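PDB 4W7W: cellulase from Xanthomonas axonopodis pv. citri, which probably hydrolyses the beta-1,4-glucosidic bonds of cellulose as a glycoside hydrolase family 5 enzyme and binds cellopentaose in its cleft. Local coordinates for residues P161-A164 with N165-Q168. Sequence-based numbering, arbitrary orientation.
Sequences PDWA and NAAQ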
ATOM      1  N   PRO A 161      14.413 -12.178   7.112  1.00  7.27           N
ATOM      2  CA  PRO A 161      15.278 -12.647   6.019  1.00  7.48           C
ATOM      3  C   PRO A 161      14.542 -13.485   4.968  1.00  7.20           C
ATOM      4  O   PRO A 161      14.820 -13.364   3.772  1.00  7.88           O
ATOM      5  CB  PRO A 161      16.337 -13.498   6.754  1.00  8.92           C
ATOM      6  CG  PRO A 161      16.353 -12.959   8.143  1.00  8.64           C
ATOM      7  CD  PRO A 161      14.910 -12.634   8.421  1.00  8.31           C
ATOM      8  N   ASP A 162      13.576 -14.296   5.393  1.00  7.28           N
ATOM      9  CA  ASP A 162      12.840 -15.109   4.427  1.00  7.92           C
ATOM     10  C   ASP A 162      11.963 -14.210   3.560  1.00  7.31           C
ATOM     11  O   ASP A 162      11.869 -14.421   2.345  1.00  7.84           O
ATOM     12  CB  ASP A 162      11.998 -16.193   5.097  1.00  9.31           C
ATOM     13  CG  ASP A 162      12.825 -17.324   5.674  1.00 10.95           C
ATOM     14  OD1 ASP A 162      14.011 -17.428   5.337  1.00 14.78           O
ATOM     15  OD2 ASP A 162      12.259 -18.133   6.427  1.00 14.67           O
ATOM     16  N   TRP A 163      11.333 -13.206   4.159  1.00  6.74           N
ATOM     17  CA  TRP A 163      10.561 -12.268   3.357  1.00  6.50           C
ATOM     18  C   TRP A 163      11.481 -11.492   2.410  1.00  6.37           C
ATOM     19  O   TRP A 163      11.156 -11.294   1.243  1.00  6.37           O
ATOM     20  CB  TRP A 163       9.689 -11.315   4.226  1.00  6.44           C
ATOM     21  CG  TRP A 163       9.090 -10.273   3.343  1.00  6.20           C
ATOM     22  CD1 TRP A 163       9.480  -8.983   3.243  1.00  6.20           C
ATOM     23  CD2 TRP A 163       8.158 -10.496   2.270  1.00  6.43           C
ATOM     24  NE1 TRP A 163       8.836  -8.381   2.204  1.00  6.47           N
ATOM     25  CE2 TRP A 163       8.028  -9.295   1.585  1.00  6.36           C
ATOM     26  CE3 TRP A 163       7.422 -11.606   1.837  1.00  7.34           C
ATOM     27  CZ2 TRP A 163       7.191  -9.153   0.485  1.00  6.69           C
ATOM     28  CZ3 TRP A 163       6.595 -11.468   0.746  1.00  7.99           C
ATOM     29  CH2 TRP A 163       6.487 -10.256   0.084  1.00  7.51           C
ATOM     30  N   ALA A 164      12.648 -11.072   2.896  1.00  6.43           N
ATOM     31  CA  ALA A 164      13.571 -10.349   2.032  1.00  6.67           C
ATOM     32  C   ALA A 164      13.975 -11.176   0.814  1.00  6.55           C
ATOM     33  O   ALA A 164      14.075 -10.642  -0.286  1.00  7.13           O
ATOM     34  CB  ALA A 164      14.797  -9.903   2.804  1.00  7.19           C
ATOM     35  N   ASN A 165      14.194 -12.469   1.003  1.00  6.52           N
ATOM     36  CA  ASN A 165      14.489 -13.350  -0.129  1.00  6.45           C
ATOM     37  C   ASN A 165      13.331 -13.387  -1.119  1.00  6.21           C
ATOM     38  O   ASN A 165      13.528 -13.317  -2.329  1.00  6.70           O
ATOM     39  CB  ASN A 165      14.797 -14.776   0.369  1.00  7.66           C
ATOM     40  CG  ASN A 165      14.923 -15.792  -0.759  1.00  9.58           C
ATOM     41  OD1 ASN A 165      14.004 -16.593  -0.994  1.00 13.44           O
ATOM     42  ND2 ASN A 165      16.024 -15.752  -1.470  1.00  9.29           N
ATOM     43  N   ALA A 166      12.107 -13.509  -0.607  1.00  6.00           N
ATOM     44  CA  ALA A 166      10.931 -13.514  -1.476  1.00  6.55           C
ATOM     45  C   ALA A 166      10.812 -12.197  -2.224  1.00  6.21           C
ATOM     46  O   ALA A 166      10.519 -12.179  -3.431  1.00  6.80           O
ATOM     47  CB  ALA A 166       9.664 -13.781  -0.674  1.00  7.17           C
ATOM     48  N   ALA A 167      11.048 -11.087  -1.523  1.00  6.26           N
ATOM     49  CA  ALA A 167      11.003  -9.775  -2.151  1.00  6.28           C
ATOM     50  C   ALA A 167      12.089  -9.637  -3.218  1.00  5.80           C
ATOM     51  O   ALA A 167      11.825  -9.113  -4.298  1.00  5.93           O
ATOM     52  CB  ALA A 167      11.145  -8.702  -1.086  1.00  6.32           C
ATOM     53  N   GLN A 168      13.293 -10.105  -2.926  1.00  5.81           N
ATOM     54  CA  GLN A 168      14.364 -10.055  -3.914  1.00  5.76           C
ATOM     55  C   GLN A 168      13.971 -10.803  -5.186  1.00  6.37           C
ATOM     56  O   GLN A 168      14.176 -10.326  -6.309  1.00  6.43           O
ATOM     57  CB  GLN A 168      15.664 -10.632  -3.355  1.00  6.21           C
ATOM     58  CG  GLN A 168      16.806 -10.559  -4.362  1.00  7.09           C
ATOM     59  CD  GLN A 168      17.192  -9.135  -4.680  1.00  7.27           C
ATOM     60  OE1 GLN A 168      17.796  -8.462  -3.840  1.00  8.17           O
ATOM     61  NE2 GLN A 168      16.821  -8.655  -5.861  1.00  7.70           N
TER
HETATM   62  O   HOH W   1      11.766 -16.777   0.856  1.00 17.62           O
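Asp162 O takes two bonds in the first turns of helix 160-176, an outer helix of the (beta/alpha)8 barrel that joins strand 147-150 to strand 183-186. Ala166 N donates to Asp162 O over 3.1 Å as one of four successive i to i+4 bonds, and a water donates to the same Asp162 O at 2.8 Å. That water also donates to Asn165 OD1, 2.9 Å away, tying the exposed amide back to the helix backbone. On the buried flank the Trp163 indole lies along the helix toward the following turn: CG stands anti to the backbone N (chi1 172°), which carries the ring past the methyls of Ala166 and Ala167. Both methyls meet the indole obliquely: Ala167 CB stands above the ring plane but offset toward the rim, 4.0 Å from Trp163 NE1, and Ala166 CB lies by the benzo ring, 4.0 Å from Trp163 CE3. Leu130 of helix 127-141 packs on the same indole, and Ala127 on Ala166, so this flank joins two neighbouring barrel helices. Trp163 NE1 is hydrogen-bonded to Pro186 O at the end of the next strand, which helps to set the ring's rotation. In the backbone beside these methyls, Ala167 N donates to Trp163 O at 2.8 Å, with a C=O...N angle of 166°.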